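Serine protease inhibitor (Schistosoma haematobium, PDB 3STO) probably inhibits serine-type endopeptidases and has the serpin fold. Local coordinates at residues F241-K246 with T270-G275; T251-V256 with M392-A397; Y233-D238 with L259-W264. One frame throughout, in Å; residues are numbered along the deposited sequence.

Each contact has at least one segment on the antiparallel run of strands 218-236, 241-247 and 253-260, the start of β-sheet B of the serpin fold; contacts 1 and 2 reach from it to helix 269-273 and strand 392-399. Contacts 1 and 3, centres about 9 Å apart, are tied by F236 N to F241 O (2.6 Å) and by Y233 OH to E242 OE1 (2.7 Å), both probable hydrogen bonds. Contacts 1 and 2, centres about 11 Å apart, are joined by probable hydrogen bonds from F255 N to K246 O (2.8 Å) and between S245 OG and T254 OG1 (2.7 Å). Contacts 2 and 3 share strand 253-260, centres about 19 Å apart; contact 3 is superficial.

Contact 1 of 3, residues F241-K246 with T270-G275; sequences FEIVSK and TELLNG
L272, on the short helix 269-273, presents one methyl, CD1, to two side chains of strand 241-247. The ring of F241 comes nearest, with CZ 3.6 Å from L272 CD1; CE1 and CE2 lie slightly farther from the same methyl, so the far end of the ring, and not its root, does the touching. The two side chains approach at a slant. I243, two residues along the strand and on the same side of it, adds its CD1 at 4.2 Å from L272 CD1. F241 holds its ring there with CG set between the backbone N and the carbonyl carbon (chi1 58°). Around this trio, V258 and V256 of strand 253-260 touch F241 and I243 respectively, while Y282 of helix 279-283 reaches both I243 and L272, and L279 also packs on L272. In serpins the corresponding helices, G and H, pack against sheet B in this way. Farther out, N274 N bonds to T270 O, and N274 ND2 meets E271 OE2 at 3.1 Å from above the carboxylate plane, with a bent N-H...O angle of 141°. G275 then leaves helical geometry with positive phi. Strand and helix are thus joined here through buried methyl and ring carbons alone, consistent with a contact held by burial of apolar surface, with no directional bond across it.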
loop_
_atom_site.group_PDB
_atom_site.type_symbol
_atom_site.label_atom_id
_atom_site.label_comp_id
_atom_site.label_asym_id
_atom_site.label_seq_id
_atom_site.Cartn_x
_atom_site.Cartn_y
_atom_site.Cartn_z
ATOM N N PHE A 241 -4.835 -3.385 23.074
ATOM C CA PHE A 241 -5.019 -2.130 22.311
ATOM C C PHE A 241 -6.472 -1.613 22.220
ATOM O O PHE A 241 -7.426 -2.269 22.636
ATOM C CB PHE A 241 -4.396 -2.280 20.917
ATOM C CG PHE A 241 -4.965 -3.435 20.113
ATOM C CD1 PHE A 241 -6.277 -3.392 19.613
ATOM C CD2 PHE A 241 -4.199 -4.538 19.828
ATOM C CE1 PHE A 241 -6.805 -4.434 18.863
ATOM C CE2 PHE A 241 -4.717 -5.592 19.081
ATOM C CZ PHE A 241 -6.032 -5.548 18.607
ATOM N N GLU A 242 -6.624 -0.424 21.673
ATOM C CA GLU A 242 -7.937 0.140 21.418
ATOM C C GLU A 242 -7.902 0.717 20.019
ATOM O O GLU A 242 -6.831 1.034 19.516
ATOM C CB GLU A 242 -8.341 1.210 22.481
ATOM C CG GLU A 242 -7.322 2.356 22.719
ATOM C CD GLU A 242 -7.652 3.277 23.954
ATOM O OE1 GLU A 242 -8.769 3.202 24.529
ATOM O OE2 GLU A 242 -6.792 4.104 24.354
ATOM N N ILE A 243 -9.072 0.878 19.405
ATOM C CA ILE A 243 -9.148 1.261 18.017
ATOM C C ILE A 243 -10.237 2.298 17.788
ATOM O O ILE A 243 -11.307 2.196 18.378
ATOM C CB ILE A 243 -9.453 -0.021 17.146
ATOM C CG1 ILE A 243 -8.326 -1.045 17.271
ATOM C CG2 ILE A 243 -9.724 0.328 15.668
ATOM C CD1 ILE A 243 -8.529 -2.281 16.434
ATOM N N VAL A 244 -9.963 3.283 16.929
ATOM C CA VAL A 244 -10.982 4.166 16.404
ATOM C C VAL A 244 -10.954 4.080 14.912
ATOM O O VAL A 244 -9.923 3.773 14.326
ATOM C CB VAL A 244 -10.842 5.708 16.795
ATOM C CG1 VAL A 244 -11.170 5.929 18.253
ATOM C CG2 VAL A 244 -9.470 6.267 16.426
ATOM N N SER A 245 -12.101 4.363 14.303
ATOM C CA SER A 245 -12.232 4.426 12.851
ATOM C C SER A 245 -12.734 5.806 12.492
ATOM O O SER A 245 -13.780 6.225 12.960
ATOM C CB SER A 245 -13.214 3.385 12.381
ATOM O OG SER A 245 -13.020 3.168 11.019
ATOM N N LYS A 246 -11.971 6.535 11.698
ATOM C CA LYS A 246 -12.348 7.891 11.367
ATOM C C LYS A 246 -12.581 7.940 9.866
ATOM O O LYS A 246 -11.647 7.867 9.078
ATOM C CB LYS A 246 -11.268 8.886 11.766
ATOM C CG LYS A 246 -11.594 10.308 11.364
ATOM C CD LYS A 246 -10.612 11.332 11.946
ATOM C CE LYS A 246 -10.967 12.767 11.508
ATOM N NZ LYS A 246 -12.379 13.098 11.793
ATOM N N THR A 270 0.810 -5.479 16.502
ATOM C CA THR A 270 1.688 -5.997 15.451
ATOM C C THR A 270 1.036 -7.134 14.681
ATOM O O THR A 270 1.252 -7.275 13.509
ATOM C CB THR A 270 2.993 -6.543 16.035
ATOM O OG1 THR A 270 2.696 -7.322 17.208
ATOM C CG2 THR A 270 3.901 -5.415 16.398
ATOM N N GLU A 271 0.250 -7.947 15.367
ATOM C CA GLU A 271 -0.541 -8.966 14.723
ATOM C C GLU A 271 -1.626 -8.455 13.703
ATOM O O GLU A 271 -1.991 -9.158 12.774
ATOM C CB GLU A 271 -1.111 -9.898 15.786
ATOM C CG GLU A 271 -0.016 -10.518 16.691
ATOM C CD GLU A 271 1.173 -11.133 15.911
ATOM O OE1 GLU A 271 0.995 -12.204 15.281
ATOM O OE2 GLU A 271 2.288 -10.548 15.925
ATOM N N LEU A 272 -2.114 -7.236 13.859
ATOM C CA LEU A 272 -2.975 -6.645 12.848
ATOM C C LEU A 272 -2.175 -6.103 11.673
ATOM O O LEU A 272 -2.649 -6.163 10.542
ATOM C CB LEU A 272 -3.846 -5.526 13.432
ATOM C CG LEU A 272 -4.981 -5.987 14.339
ATOM C CD1 LEU A 272 -5.428 -4.826 15.166
ATOM C CD2 LEU A 272 -6.115 -6.534 13.532
ATOM N N LEU A 273 -0.987 -5.551 11.947
ATOM C CA LEU A 273 -0.111 -5.073 10.890
ATOM C C LEU A 273 0.405 -6.254 10.029
ATOM O O LEU A 273 0.418 -6.175 8.798
ATOM C CB LEU A 273 1.044 -4.234 11.454
ATOM C CG LEU A 273 1.951 -3.614 10.375
ATOM C CD1 LEU A 273 1.239 -2.482 9.643
ATOM C CD2 LEU A 273 3.292 -3.127 10.944
ATOM N N ASN A 274 0.800 -7.360 10.660
ATOM C CA ASN A 274 1.327 -8.478 9.897
ATOM C C ASN A 274 0.227 -9.403 9.336
ATOM O O ASN A 274 0.518 -10.321 8.581
ATOM C CB ASN A 274 2.389 -9.263 10.691
ATOM C CG ASN A 274 1.817 -10.015 11.876
ATOM O OD1 ASN A 274 0.645 -10.377 11.904
ATOM N ND2 ASN A 274 2.653 -10.250 12.873
ATOM N N GLY A 275 -1.029 -9.142 9.703
ATOM C CA GLY A 275 -2.153 -9.904 9.190
ATOM C C GLY A 275 -2.499 -11.209 9.914
ATOM O O GLY A 275 -3.446 -11.883 9.538
#

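Contact 2 of 3, residues T251-V256 with M392-A397; sequences TRFTFV and MPIMAA
F253 meets I394 where strand 253-260 begins, its CE1 4.0 Å from I394 CD1 and the two side chains crossing at about a right angle. The ring is held from more than one direction: CG of the preceding R252 sits 3.8 Å above the plane over the centre of one face, and F194 packs with it edge-to-face. R252 is itself anchored by salt bridges to D387 and E103. A chi1 of 61° leaves CG1 of I394 flanked by both backbone N and carbonyl carbon and carries CD1 to the phenyl group. T254 follows, its backbone bonded to Y386 of strand 381-387. That strand lies between the two partners in sheet B of the serpin fold, so the contact spans second-neighbour strands. The chain turns a corner at I394, and I394 and M395 both face I385 in a classic beta bulge, which lets two consecutive side chains point toward segment 251-256. F255 takes the second of them: CE of M395, built as selenomethionine, lies 4.2 Å from F255 CE1, at the ring edge and near its plane. The M395 chain bends at both chi2 and chi3 to bring that methyl in, and L346 packs against M395 while L348 touches F255.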
loop_
_atom_site.group_PDB
_atom_site.type_symbol
_atom_site.label_atom_id
_atom_site.label_comp_id
_atom_site.label_asym_id
_atom_site.label_seq_id
_atom_site.Cartn_x
_atom_site.Cartn_y
_atom_site.Cartn_z
ATOM N N THR A 251 -17.119 7.577 2.211
ATOM C CA THR A 251 -17.105 6.804 3.440
ATOM C C THR A 251 -16.902 5.304 3.274
ATOM O O THR A 251 -16.982 4.542 4.248
ATOM C CB THR A 251 -18.326 7.093 4.312
ATOM O OG1 THR A 251 -19.499 6.555 3.688
ATOM C CG2 THR A 251 -18.456 8.611 4.544
ATOM N N ARG A 252 -16.636 4.876 2.045
ATOM C CA ARG A 252 -16.172 3.514 1.821
ATOM C C ARG A 252 -14.768 3.316 2.486
ATOM O O ARG A 252 -14.392 2.229 2.917
ATOM C CB ARG A 252 -16.113 3.247 0.307
ATOM C CG ARG A 252 -15.092 2.193 -0.064
ATOM C CD ARG A 252 -15.219 1.764 -1.499
ATOM N NE ARG A 252 -14.369 0.607 -1.769
ATOM C CZ ARG A 252 -14.210 0.071 -2.975
ATOM N NH1 ARG A 252 -14.837 0.597 -4.019
ATOM N NH2 ARG A 252 -13.426 -0.983 -3.136
ATOM N N PHE A 253 -14.001 4.389 2.547
ATOM C CA PHE A 253 -12.685 4.364 3.137
ATOM C C PHE A 253 -12.694 5.025 4.520
ATOM O O PHE A 253 -13.356 6.047 4.736
ATOM C CB PHE A 253 -11.698 5.064 2.196
ATOM C CG PHE A 253 -11.662 4.446 0.831
ATOM C CD1 PHE A 253 -11.105 3.172 0.650
ATOM C CD2 PHE A 253 -12.199 5.116 -0.275
ATOM C CE1 PHE A 253 -11.090 2.575 -0.617
ATOM C CE2 PHE A 253 -12.176 4.538 -1.512
ATOM C CZ PHE A 253 -11.636 3.252 -1.684
ATOM N N THR A 254 -11.958 4.418 5.452
ATOM C CA THR A 254 -11.823 4.954 6.802
ATOM C C THR A 254 -10.387 4.827 7.300
ATOM O O THR A 254 -9.642 3.954 6.856
ATOM C CB THR A 254 -12.814 4.280 7.766
ATOM O OG1 THR A 254 -12.734 4.920 9.025
ATOM C CG2 THR A 254 -12.521 2.800 7.945
ATOM N N PHE A 255 -9.979 5.745 8.171
ATOM C CA PHE A 255 -8.651 5.704 8.748
ATOM C C PHE A 255 -8.735 5.031 10.093
ATOM O O PHE A 255 -9.391 5.545 10.979
ATOM C CB PHE A 255 -8.120 7.111 8.915
ATOM C CG PHE A 255 -6.699 7.176 9.355
ATOM C CD1 PHE A 255 -5.670 6.711 8.523
ATOM C CD2 PHE A 255 -6.370 7.798 10.550
ATOM C CE1 PHE A 255 -4.305 6.816 8.910
ATOM C CE2 PHE A 255 -5.021 7.906 10.960
ATOM C CZ PHE A 255 -3.990 7.405 10.121
ATOM N N VAL A 256 -8.114 3.862 10.220
ATOM C CA VAL A 256 -8.171 3.060 11.426
ATOM C C VAL A 256 -6.870 3.238 12.208
ATOM O O VAL A 256 -5.800 3.021 11.656
ATOM C CB VAL A 256 -8.427 1.588 11.081
ATOM C CG1 VAL A 256 -8.341 0.690 12.347
ATOM C CG2 VAL A 256 -9.802 1.453 10.376
HETATM N N MSE A 392 -10.736 -4.910 3.796
HETATM C CA MSE A 392 -9.329 -5.133 4.015
HETATM C C MSE A 392 -8.602 -3.805 3.986
HETATM O O MSE A 392 -9.116 -2.811 3.500
HETATM C CB MSE A 392 -8.765 -6.046 2.935
HETATM C CG MSE A 392 -8.602 -5.337 1.605
HETATM SE SE MSE A 392 -8.171 -6.549 0.084
HETATM C CE MSE A 392 -6.637 -7.499 0.886
ATOM N N PRO A 393 -7.393 -3.775 4.537
ATOM C CA PRO A 393 -6.652 -2.521 4.417
ATOM C C PRO A 393 -6.000 -2.406 3.051
ATOM O O PRO A 393 -5.445 -3.360 2.502
ATOM C CB PRO A 393 -5.584 -2.647 5.509
ATOM C CG PRO A 393 -5.335 -4.146 5.598
ATOM C CD PRO A 393 -6.701 -4.777 5.375
ATOM N N ILE A 394 -6.088 -1.225 2.482
ATOM C CA ILE A 394 -5.357 -0.984 1.268
ATOM C C ILE A 394 -4.050 -0.240 1.535
ATOM O O ILE A 394 -3.215 -0.112 0.658
ATOM C CB ILE A 394 -6.219 -0.263 0.227
ATOM C CG1 ILE A 394 -6.672 1.083 0.749
ATOM C CG2 ILE A 394 -7.437 -1.146 -0.181
ATOM C CD1 ILE A 394 -7.171 1.951 -0.363
HETATM N N MSE A 395 -3.875 0.230 2.761
HETATM C CA MSE A 395 -2.627 0.842 3.188
HETATM C C MSE A 395 -2.444 0.401 4.654
HETATM O O MSE A 395 -3.383 0.447 5.452
HETATM C CB MSE A 395 -2.695 2.352 2.992
HETATM C CG MSE A 395 -1.448 3.166 3.318
HETATM SE SE MSE A 395 -0.960 3.437 5.208
HETATM C CE MSE A 395 -2.494 4.248 6.139
ATOM N N ALA A 396 -1.250 -0.093 4.970
ATOM C CA ALA A 396 -0.865 -0.516 6.313
ATOM C C ALA A 396 0.407 0.246 6.712
ATOM O O ALA A 396 1.318 0.433 5.915
ATOM C CB ALA A 396 -0.633 -2.063 6.377
ATOM N N ALA A 397 0.439 0.714 7.942
ATOM C CA ALA A 397 1.494 1.588 8.401
ATOM C C ALA A 397 1.761 1.394 9.882
ATOM O O ALA A 397 0.854 1.174 10.679
ATOM C CB ALA A 397 1.157 3.064 8.119
#

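Contact 3 of 3, residues Y233-D238 with L259-W264; sequences YGKFED and LPLEKW
L261 lies beside K235, F236 and E237 at one end of an antiparallel three-stranded meander in serpin sheet B, where strand 218-236 runs out, strand 241-247 starts and strand 253-260 finishes. Since strand 241-247 is the middle member, the contact bridges its two flanking strands at and just past their ends. The apolar component rests on L261, which contributes 72 of the 117 Å² buried. L261 CD2 approaches the aliphatic part of K235, 4.3 Å from CD, while the other methyl, CD1, lies 4.1 Å from E237 CA. The leucine arm is extended beyond CB, with CD2 going to K235 and CD1 to the F236-E237 side. A methyl-to-oxygen contact comes next: F236 O is 4.3 Å from L261 CD1, a loose approach that makes no bond. Hydrogen bonds do not join the two segments; backbone bonds instead pair L259 with E242 and G234 with I243 on the middle strand, and L261 with G240 just before it. L261 also touches the side chain of E242, and F236 leads its ring to Y282, with which it packs edge-to-face. K235 and E237 are exposed and L261 is partly so; this is a surface contact. The glutamate crosses L261 at about a right angle: its chain bends at chi2 (-87°), folding the carboxylate back so that E237 OE1 stands 4.2 Å from L261 CD1.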
loop_
_atom_site.group_PDB
_atom_site.type_symbol
_atom_site.label_atom_id
_atom_site.label_comp_id
_atom_site.label_asym_id
_atom_site.label_seq_id
_atom_site.Cartn_x
_atom_site.Cartn_y
_atom_site.Cartn_z
ATOM N N TYR A 233 -15.399 2.956 17.842
ATOM C CA TYR A 233 -14.343 2.798 18.813
ATOM C C TYR A 233 -14.489 1.456 19.494
ATOM O O TYR A 233 -15.591 0.930 19.626
ATOM C CB TYR A 233 -14.416 3.929 19.865
ATOM C CG TYR A 233 -13.632 3.616 21.111
ATOM C CD1 TYR A 233 -14.237 2.951 22.187
ATOM C CD2 TYR A 233 -12.270 3.926 21.197
ATOM C CE1 TYR A 233 -13.517 2.630 23.344
ATOM C CE2 TYR A 233 -11.531 3.603 22.351
ATOM C CZ TYR A 233 -12.150 2.954 23.414
ATOM O OH TYR A 233 -11.415 2.640 24.545
ATOM N N GLY A 234 -13.376 0.896 19.937
ATOM C CA GLY A 234 -13.431 -0.342 20.681
ATOM C C GLY A 234 -12.156 -0.506 21.477
ATOM O O GLY A 234 -11.079 -0.103 21.008
ATOM N N LYS A 235 -12.276 -1.121 22.659
ATOM C CA LYS A 235 -11.135 -1.454 23.505
ATOM C C LYS A 235 -10.929 -2.953 23.591
ATOM O O LYS A 235 -11.852 -3.689 23.912
ATOM C CB LYS A 235 -11.348 -0.904 24.901
ATOM C CG LYS A 235 -10.224 -1.193 25.863
ATOM C CD LYS A 235 -10.060 -0.007 26.858
ATOM C CE LYS A 235 -10.392 -0.407 28.294
ATOM N NZ LYS A 235 -10.630 0.772 29.202
ATOM N N PHE A 236 -9.712 -3.409 23.309
ATOM C CA PHE A 236 -9.446 -4.831 23.261
ATOM C C PHE A 236 -8.380 -5.163 24.289
ATOM O O PHE A 236 -7.198 -5.270 23.984
ATOM C CB PHE A 236 -9.076 -5.243 21.835
ATOM C CG PHE A 236 -10.149 -4.892 20.820
ATOM C CD1 PHE A 236 -10.202 -3.623 20.250
ATOM C CD2 PHE A 236 -11.126 -5.818 20.473
ATOM C CE1 PHE A 236 -11.185 -3.289 19.355
ATOM C CE2 PHE A 236 -12.107 -5.501 19.548
ATOM C CZ PHE A 236 -12.137 -4.225 18.990
ATOM N N GLU A 237 -8.842 -5.325 25.522
ATOM C CA GLU A 237 -7.988 -5.440 26.694
ATOM C C GLU A 237 -7.033 -6.612 26.602
ATOM O O GLU A 237 -5.862 -6.507 26.966
ATOM C CB GLU A 237 -8.852 -5.595 27.934
ATOM C CG GLU A 237 -9.333 -4.294 28.534
ATOM C CD GLU A 237 -8.314 -3.713 29.509
ATOM O OE1 GLU A 237 -7.202 -4.286 29.619
ATOM O OE2 GLU A 237 -8.623 -2.694 30.171
ATOM N N ASP A 238 -7.551 -7.730 26.118
ATOM C CA ASP A 238 -6.778 -8.953 25.985
ATOM C C ASP A 238 -5.675 -8.858 24.929
ATOM O O ASP A 238 -4.608 -9.405 25.113
ATOM C CB ASP A 238 -7.714 -10.121 25.683
ATOM C CG ASP A 238 -8.419 -10.644 26.930
ATOM O OD1 ASP A 238 -8.876 -11.807 26.893
ATOM O OD2 ASP A 238 -8.509 -9.903 27.948
ATOM N N LEU A 259 -4.141 1.756 18.822
ATOM C CA LEU A 259 -3.344 2.390 19.868
ATOM C C LEU A 259 -3.154 1.419 21.026
ATOM O O LEU A 259 -4.116 1.014 21.683
ATOM C CB LEU A 259 -3.995 3.707 20.345
ATOM C CG LEU A 259 -3.138 4.578 21.275
ATOM C CD1 LEU A 259 -1.876 5.128 20.554
ATOM C CD2 LEU A 259 -3.945 5.724 21.868
ATOM N N PRO A 260 -1.900 1.028 21.269
ATOM C CA PRO A 260 -1.594 0.176 22.429
ATOM C C PRO A 260 -2.059 0.831 23.728
ATOM O O PRO A 260 -1.979 2.059 23.887
ATOM C CB PRO A 260 -0.076 0.098 22.402
ATOM C CG PRO A 260 0.285 0.357 20.966
ATOM C CD PRO A 260 -0.685 1.408 20.524
ATOM N N LEU A 261 -2.545 0.011 24.648
ATOM C CA LEU A 261 -3.027 0.523 25.933
ATOM C C LEU A 261 -1.950 1.171 26.819
ATOM O O LEU A 261 -2.248 1.997 27.663
ATOM C CB LEU A 261 -3.834 -0.544 26.669
ATOM C CG LEU A 261 -5.133 -0.770 25.882
ATOM C CD1 LEU A 261 -5.966 -1.919 26.424
ATOM C CD2 LEU A 261 -5.936 0.506 25.878
ATOM N N GLU A 262 -0.689 0.843 26.618
ATOM C CA GLU A 262 0.321 1.578 27.355
ATOM C C GLU A 262 1.358 2.091 26.376
ATOM O O GLU A 262 1.255 1.848 25.182
ATOM C CB GLU A 262 0.961 0.716 28.438
ATOM C CG GLU A 262 2.254 0.079 27.989
ATOM C CD GLU A 262 2.031 -1.192 27.229
ATOM O OE1 GLU A 262 1.922 -2.242 27.905
ATOM O OE2 GLU A 262 1.960 -1.143 25.975
ATOM N N LYS A 263 2.351 2.818 26.868
ATOM C CA LYS A 263 3.213 3.520 25.947
ATOM C C LYS A 263 4.466 2.730 25.580
ATOM O O LYS A 263 5.204 3.132 24.702
ATOM C CB LYS A 263 3.612 4.870 26.533
ATOM C CG LYS A 263 4.583 4.775 27.730
ATOM C CD LYS A 263 4.712 6.135 28.401
ATOM C CE LYS A 263 5.800 6.134 29.436
ATOM N NZ LYS A 263 6.005 7.519 29.984
ATOM N N TRP A 264 4.739 1.634 26.272
ATOM C CA TRP A 264 6.062 1.023 26.110
ATOM C C TRP A 264 6.139 -0.052 25.024
ATOM O O TRP A 264 7.215 -0.298 24.511
ATOM C CB TRP A 264 6.600 0.456 27.431
ATOM C CG TRP A 264 6.721 1.462 28.558
ATOM C CD1 TRP A 264 7.672 2.431 28.708
ATOM C CD2 TRP A 264 5.870 1.555 29.702
ATOM N NE1 TRP A 264 7.459 3.125 29.871
ATOM C CE2 TRP A 264 6.351 2.612 30.494
ATOM C CE3 TRP A 264 4.730 0.856 30.118
ATOM C CZ2 TRP A 264 5.725 2.999 31.667
ATOM C CZ3 TRP A 264 4.129 1.222 31.270
ATOM C CH2 TRP A 264 4.625 2.283 32.047
#